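Long-range contacts in prenyltransference for protein (Lavandula lanata, PDB 5HC8), which joins two molecules of dimethylallyl diphosphate in a head-to-middle condensation to give lavandulyl diphosphate: residues F104-K110 against I121-E125; R51-L55 against E225-L229; K154-K158 against T173-H177. All coordinates share one frame; numbering follows the deposited sequence.

Interaction 1: F104-K110 against I121-E125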
# COMPACT_ATOMS: atom_id res chain seq x y z
N PHE A 104 -22.59 -10.44 7.01
CA PHE A 104 -21.30 -11.09 7.17
C PHE A 104 -20.80 -11.68 5.86
O PHE A 104 -21.54 -12.32 5.15
CB PHE A 104 -21.30 -12.18 8.24
CG PHE A 104 -20.02 -12.95 8.24
CD1 PHE A 104 -18.91 -12.46 8.88
CD2 PHE A 104 -19.90 -14.11 7.49
CE1 PHE A 104 -17.70 -13.12 8.85
CE2 PHE A 104 -18.70 -14.78 7.42
CZ PHE A 104 -17.59 -14.27 8.10
N SER A 105 -19.56 -11.38 5.48
CA SER A 105 -18.89 -12.04 4.38
C SER A 105 -17.48 -12.39 4.79
O SER A 105 -16.93 -11.76 5.68
CB SER A 105 -18.77 -11.18 3.16
OG SER A 105 -19.98 -10.67 2.70
N ALA A 106 -16.91 -13.40 4.16
CA ALA A 106 -15.50 -13.68 4.29
C ALA A 106 -14.89 -13.54 2.92
O ALA A 106 -15.55 -13.85 1.85
CB ALA A 106 -15.19 -15.05 4.93
N ILE A 107 -13.67 -12.97 2.91
CA ILE A 107 -12.87 -12.89 1.68
C ILE A 107 -11.54 -13.59 1.89
O ILE A 107 -11.01 -13.63 3.00
CB ILE A 107 -12.68 -11.48 1.14
CG1 ILE A 107 -11.83 -10.61 2.09
CG2 ILE A 107 -14.04 -10.86 0.83
CD1 ILE A 107 -11.54 -9.24 1.49
N GLY A 108 -11.02 -14.15 0.82
CA GLY A 108 -9.73 -14.81 0.79
C GLY A 108 -9.80 -16.15 0.06
O GLY A 108 -10.83 -16.48 -0.52
N ASP A 109 -8.69 -16.89 0.09
CA ASP A 109 -8.58 -18.24 -0.55
C ASP A 109 -9.17 -19.28 0.41
O ASP A 109 -8.49 -19.96 1.15
CB ASP A 109 -7.14 -18.51 -0.92
CG ASP A 109 -6.97 -19.76 -1.81
OD1 ASP A 109 -7.94 -20.50 -1.99
OD2 ASP A 109 -5.83 -20.01 -2.24
N LYS A 110 -10.48 -19.36 0.38
CA LYS A 110 -11.20 -20.11 1.40
C LYS A 110 -10.97 -21.62 1.23
O LYS A 110 -11.07 -22.37 2.18
CB LYS A 110 -12.66 -19.76 1.34
CG LYS A 110 -12.89 -18.37 1.86
CD LYS A 110 -14.33 -17.99 1.56
CE LYS A 110 -14.46 -17.05 0.38
NZ LYS A 110 -15.72 -16.28 0.54
N ILE A 121 -18.18 -20.30 7.88
CA ILE A 121 -18.28 -19.13 7.01
C ILE A 121 -19.59 -19.22 6.21
O ILE A 121 -20.40 -18.31 6.28
CB ILE A 121 -17.04 -19.03 6.05
CG1 ILE A 121 -15.77 -18.61 6.83
CG2 ILE A 121 -17.29 -18.05 4.93
CD1 ILE A 121 -14.48 -18.88 6.10
N SER A 122 -19.80 -20.32 5.48
CA SER A 122 -21.06 -20.51 4.74
C SER A 122 -22.28 -20.28 5.58
O SER A 122 -23.23 -19.64 5.15
CB SER A 122 -21.15 -21.92 4.14
OG SER A 122 -20.44 -21.92 2.91
N TYR A 123 -22.25 -20.78 6.79
CA TYR A 123 -23.41 -20.66 7.65
C TYR A 123 -23.66 -19.19 7.96
O TYR A 123 -24.76 -18.65 7.70
CB TYR A 123 -23.23 -21.49 8.94
CG TYR A 123 -24.19 -21.17 10.09
CD1 TYR A 123 -25.57 -21.38 9.95
CD2 TYR A 123 -23.71 -20.68 11.32
CE1 TYR A 123 -26.44 -21.10 10.99
CE2 TYR A 123 -24.57 -20.39 12.39
CZ TYR A 123 -25.94 -20.59 12.23
OH TYR A 123 -26.82 -20.31 13.28
N ALA A 124 -22.63 -18.51 8.46
CA ALA A 124 -22.78 -17.10 8.83
C ALA A 124 -23.12 -16.19 7.65
O ALA A 124 -23.80 -15.18 7.83
CB ALA A 124 -21.54 -16.59 9.59
N GLU A 125 -22.67 -16.53 6.47
CA GLU A 125 -22.96 -15.74 5.33
C GLU A 125 -24.45 -15.95 4.96
O GLU A 125 -25.20 -14.99 4.70
CB GLU A 125 -22.04 -16.15 4.15
CG GLU A 125 -20.55 -15.71 4.32
CD GLU A 125 -19.70 -15.92 3.08
OE1 GLU A 125 -18.71 -15.18 2.80
OE2 GLU A 125 -20.00 -16.91 2.39
O HOH W 1 -23.78 -12.70 3.63
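Two torsions set up the meeting of Phe104 and Glu125. In Phe104, CG stands anti to the backbone N (chi1 172°), which carries the ring to the helix. In Glu125, CG lies anti to its own carbonyl carbon and the chain runs out extended, with chi2 at -171°. The carboxylate therefore reaches along the strand. The contact belongs to a beta-alpha-beta unit. Strand 103-107 is an outermost strand of the parallel sheet within this chain, and helix 115-128 leads on to strand 135-140. Helix and strand run roughly antiparallel, and the axes of the two short segments approach to 7.5 Å.

The CD2 and CE2 side of the Phe104 ring carries the contact, and the helix atoms approach it obliquely. Its CD2 lies 3.6 Å from Ala124 CB and equally close to the CG of Glu125. Further along the strand, Ala106 CB rests on CG2 of Ile121 at 3.7 Å, and the CG1 and CD1 of Ile121 stand only slightly farther off. Val92 and Val96 of helix 91-97 and Leu88 of helix 74-89 also pack on the Phe104 ring.

The polar link is made by one carboxylate oxygen. Ala106 N donates to Glu125 OE1 at 2.9 Å. The bond is nearly straight (168°) and enters on the anti side of the oxygen. The backbone N-H of Ala106, which faces the helix, is thus satisfied by a side chain. Ser105 OG turns elsewhere, to His135. Lys110 comes from the opposite direction to Glu125. Its NZ makes a long salt bridge to Glu125 OE1 and a shorter bond to Ala106 O, 2.8 Å away and above the carbonyl plane. At the other end, a water donates to both Phe104 O (2.7 Å) and Glu125 O (2.9 Å).

Interaction 2: R51-L55 against E225-L229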
# COMPACT_ATOMS: atom_id res chain seq x y z
N ARG A 51 -19.39 -1.50 17.91
CA ARG A 51 -19.06 -0.08 17.96
C ARG A 51 -19.06 0.55 16.56
O ARG A 51 -19.65 1.62 16.36
CB ARG A 51 -17.77 0.12 18.71
CG ARG A 51 -17.30 1.55 18.83
CD ARG A 51 -18.28 2.52 19.49
NE ARG A 51 -18.26 2.27 20.94
CZ ARG A 51 -18.69 3.16 21.83
NH1 ARG A 51 -19.16 4.30 21.41
NH2 ARG A 51 -18.66 2.88 23.10
N ALA A 52 -18.45 -0.12 15.57
CA ALA A 52 -18.37 0.41 14.22
C ALA A 52 -19.80 0.57 13.67
O ALA A 52 -20.12 1.58 13.03
CB ALA A 52 -17.56 -0.52 13.32
N SER A 53 -20.66 -0.41 13.97
CA SER A 53 -22.07 -0.33 13.56
C SER A 53 -22.83 0.90 14.12
O SER A 53 -23.42 1.69 13.37
CB SER A 53 -22.80 -1.64 13.88
OG SER A 53 -24.17 -1.56 13.54
N GLN A 54 -22.62 1.12 15.42
CA GLN A 54 -23.24 2.24 16.13
C GLN A 54 -22.75 3.51 15.54
O GLN A 54 -23.48 4.49 15.46
CB GLN A 54 -22.83 2.26 17.59
CG GLN A 54 -23.36 1.13 18.48
CD GLN A 54 -22.68 1.19 19.87
OE1 GLN A 54 -22.47 2.29 20.44
NE2 GLN A 54 -22.27 0.02 20.38
N LEU A 55 -21.51 3.53 15.12
CA LEU A 55 -20.93 4.76 14.60
C LEU A 55 -21.38 5.06 13.17
O LEU A 55 -21.05 6.08 12.62
CB LEU A 55 -19.41 4.71 14.66
CG LEU A 55 -18.77 4.82 16.03
CD1 LEU A 55 -17.35 4.35 15.94
CD2 LEU A 55 -18.78 6.23 16.62
N GLU A 225 -12.96 -0.81 22.15
CA GLU A 225 -13.80 0.20 21.54
C GLU A 225 -13.17 1.61 21.58
O GLU A 225 -13.34 2.39 20.62
CB GLU A 225 -15.17 0.23 22.14
CG GLU A 225 -15.90 -1.08 22.01
CD GLU A 225 -17.31 -1.00 22.59
OE1 GLU A 225 -17.62 -1.88 23.40
OE2 GLU A 225 -18.11 -0.11 22.20
N ALA A 226 -12.51 1.97 22.69
CA ALA A 226 -11.90 3.33 22.79
C ALA A 226 -10.79 3.50 21.69
O ALA A 226 -10.57 4.60 21.22
CB ALA A 226 -11.31 3.61 24.17
N ASP A 227 -10.10 2.42 21.34
CA ASP A 227 -9.01 2.48 20.34
C ASP A 227 -9.53 2.68 18.94
O ASP A 227 -8.89 3.38 18.15
CB ASP A 227 -8.09 1.24 20.49
CG ASP A 227 -7.60 1.08 21.93
OD1 ASP A 227 -6.83 1.94 22.33
OD2 ASP A 227 -8.03 0.18 22.68
N LEU A 228 -10.70 2.15 18.65
CA LEU A 228 -11.46 2.46 17.43
C LEU A 228 -11.83 3.93 17.40
O LEU A 228 -11.67 4.62 16.40
CB LEU A 228 -12.66 1.54 17.25
CG LEU A 228 -13.48 1.86 16.01
CD1 LEU A 228 -12.61 1.75 14.74
CD2 LEU A 228 -14.75 1.02 15.85
N LEU A 229 -12.35 4.43 18.52
CA LEU A 229 -12.67 5.82 18.64
C LEU A 229 -11.49 6.74 18.46
O LEU A 229 -11.60 7.79 17.83
CB LEU A 229 -13.29 6.05 20.04
CG LEU A 229 -14.78 6.04 20.24
CD1 LEU A 229 -15.75 5.70 19.11
CD2 LEU A 229 -15.21 5.43 21.56
O HOH W 2 -20.70 -0.45 22.18
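The charged pair is Arg51 and Glu225. Arg51 NE donates to Glu225 OE2 at 2.7 Å, and OE2 receives it on its anti lone pair. The bond is somewhat bent, at 151°. A weak second bond runs from Arg51 NH2 to the same oxygen at 3.2 Å. The pairing is not bidentate on the carboxylate: one oxygen takes both donors, and the guanidinium and carboxylate planes stand 55° apart. Arg51 gets there by bending at chi2 and chi3, which turns NE back toward Glu225. A water also donates to Glu225 OE2; its link onward to Gln54 NE2 is doubtful.

The apolar contacts lie beside the salt bridge. Leu229 CD2 sits over the centre of one guanidinium face, with Gln54 OE1 off-centre above the other. Leu229 CD1 meets Leu55 CD1 at 3.8 Å. Leu228 reaches across with CD2, which touches Arg51 CG at 4.0 Å and Ala52 CB at 4.1 Å. Ala52 is buried and also packs on Ile57 and Met134 of nearby loops.

The contact joins the end of helix 34-54 to the start of helix 225-237, the last helix of the chain. This is helix-helix packing within the parallel alpha/beta fold of the cis-prenyltransferase (undecaprenyl diphosphate synthase) family.

Interaction 3: K154-K158 against T173-H177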
# COMPACT_ATOMS: atom_id res chain seq x y z
N LYS A 154 -8.40 -13.98 -13.76
CA LYS A 154 -9.84 -13.91 -14.19
C LYS A 154 -10.05 -13.02 -15.40
O LYS A 154 -10.85 -13.35 -16.31
CB LYS A 154 -10.77 -13.43 -13.06
CG LYS A 154 -11.01 -14.33 -11.89
CD LYS A 154 -11.84 -13.54 -10.85
CE LYS A 154 -12.60 -14.38 -9.83
NZ LYS A 154 -11.73 -15.22 -8.99
N ILE A 155 -9.36 -11.89 -15.46
CA ILE A 155 -9.45 -10.99 -16.59
C ILE A 155 -8.78 -11.66 -17.79
O ILE A 155 -9.30 -11.59 -18.92
CB ILE A 155 -8.86 -9.63 -16.28
CG1 ILE A 155 -9.85 -8.86 -15.44
CG2 ILE A 155 -8.51 -8.85 -17.53
CD1 ILE A 155 -9.20 -7.76 -14.63
N ALA A 156 -7.69 -12.37 -17.57
CA ALA A 156 -7.03 -12.97 -18.72
C ALA A 156 -7.94 -14.11 -19.30
O ALA A 156 -8.03 -14.28 -20.51
CB ALA A 156 -5.63 -13.48 -18.33
N ALA A 157 -8.61 -14.87 -18.45
CA ALA A 157 -9.50 -15.90 -18.91
C ALA A 157 -10.60 -15.31 -19.77
O ALA A 157 -10.91 -15.88 -20.79
CB ALA A 157 -10.09 -16.68 -17.77
N LYS A 158 -11.14 -14.16 -19.37
CA LYS A 158 -12.15 -13.45 -20.17
C LYS A 158 -11.65 -12.98 -21.51
O LYS A 158 -12.44 -12.97 -22.47
CB LYS A 158 -12.74 -12.24 -19.42
CG LYS A 158 -13.67 -12.63 -18.29
CD LYS A 158 -14.54 -11.45 -17.86
CE LYS A 158 -15.30 -11.83 -16.60
NZ LYS A 158 -15.98 -10.66 -16.03
N THR A 173 -12.65 -2.04 -14.36
CA THR A 173 -12.74 -3.47 -14.70
C THR A 173 -11.87 -4.31 -13.75
O THR A 173 -12.26 -5.35 -13.24
CB THR A 173 -12.27 -3.66 -16.18
OG1 THR A 173 -13.18 -2.92 -17.02
CG2 THR A 173 -12.31 -5.13 -16.54
N PHE A 174 -10.71 -3.76 -13.45
CA PHE A 174 -9.78 -4.51 -12.60
C PHE A 174 -10.36 -4.66 -11.22
O PHE A 174 -10.46 -5.75 -10.68
CB PHE A 174 -8.39 -3.86 -12.66
CG PHE A 174 -7.31 -4.80 -12.22
CD1 PHE A 174 -7.11 -5.02 -10.89
CD2 PHE A 174 -6.61 -5.54 -13.15
CE1 PHE A 174 -6.15 -5.92 -10.47
CE2 PHE A 174 -5.63 -6.44 -12.74
CZ PHE A 174 -5.45 -6.67 -11.39
N GLU A 175 -10.99 -3.60 -10.75
CA GLU A 175 -11.68 -3.57 -9.47
C GLU A 175 -12.78 -4.60 -9.35
O GLU A 175 -12.95 -5.26 -8.33
CB GLU A 175 -12.15 -2.11 -9.33
CG GLU A 175 -12.87 -1.57 -8.12
CD GLU A 175 -11.95 -1.18 -7.03
OE1 GLU A 175 -11.26 -0.10 -7.05
OE2 GLU A 175 -11.90 -2.05 -6.16
N GLN A 176 -13.55 -4.83 -10.43
CA GLN A 176 -14.69 -5.78 -10.33
C GLN A 176 -14.25 -7.25 -10.27
O GLN A 176 -15.04 -8.14 -10.01
CB GLN A 176 -15.61 -5.68 -11.58
CG GLN A 176 -16.15 -4.32 -11.96
CD GLN A 176 -16.59 -4.29 -13.45
OE1 GLN A 176 -16.88 -5.34 -14.05
NE2 GLN A 176 -16.61 -3.10 -14.05
N HIS A 177 -12.96 -7.50 -10.46
CA HIS A 177 -12.44 -8.89 -10.36
C HIS A 177 -11.64 -9.20 -9.11
O HIS A 177 -11.19 -10.35 -8.92
CB HIS A 177 -11.64 -9.13 -11.63
CG HIS A 177 -12.52 -9.17 -12.85
ND1 HIS A 177 -12.75 -8.08 -13.65
CD2 HIS A 177 -13.30 -10.18 -13.33
CE1 HIS A 177 -13.59 -8.42 -14.61
NE2 HIS A 177 -13.93 -9.68 -14.44
O HOH W 3 -11.17 -13.11 -7.35
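Helix 144-160 and the end of helix 171-176 come closest at Lys154 and His177, whose CA atoms are 6.8 Å apart. His177 carries most of the contact. Ile155 lies over one face of its imidazole, and Lys158 comes to the edge.

Ile155 CG1 makes a CH-pi contact with that face, 3.8 Å from the ring centroid and 23° off the normal. The CD1 of Ile155 continues past the ring to touch Phe174 CD2 at 3.7 Å. Ile148 and Ala151 of helix 144-160 also pack on Phe174, and its ring stacks on Trp206. Ala152 of the second subunit packs on Phe174 as well, so the contact borders the dimer interface.

Both ring nitrogens are engaged. Lys158 is extended beyond CG, with chi3 at -172°, and NZ donates to His177 NE2 at 2.8 Å, close to the ring plane. On the other side of the ring, His177 ND1 donates to Thr173 O at 2.8 Å, with an angle of 159°. These two bonds and the Ile155 face contact fix the rotation of the ring. The aliphatic chain of Lys154 passes His177, its CD 3.8 Å from His177 O. Lys154 NZ pairs with Glu150 and, through a water, reaches His177 O as well. An alanine in place of His177 would probably leave Lys158 NZ and Thr173 O without this mate and open a gap beneath Ile155.

The pattern is consistent with a neutral histidine that carries its proton on ND1, with NE2 as acceptor. The nearby lysine ammonium would probably disfavour a second proton on the ring.

The three contacts are separate and share no atoms. Along the chain, interactions 1 and 3 follow in series, and both are nested inside the loop closed by interaction 2. Interactions 1 and 3 are centred about 21 Å apart, and interactions 1 and 2 about 23 Å. Interactions 2 and 3 lie on opposite sides of the chain centre, their centres about 35 Å apart. Interaction 1 lies nearest the chain centre. Its Ile121 side chain is about 13 Å from the bound 2-methylbuta-1,3-diene, too far to touch it. Interaction 3, about 22 Å from the chain centre, lies beside the second subunit.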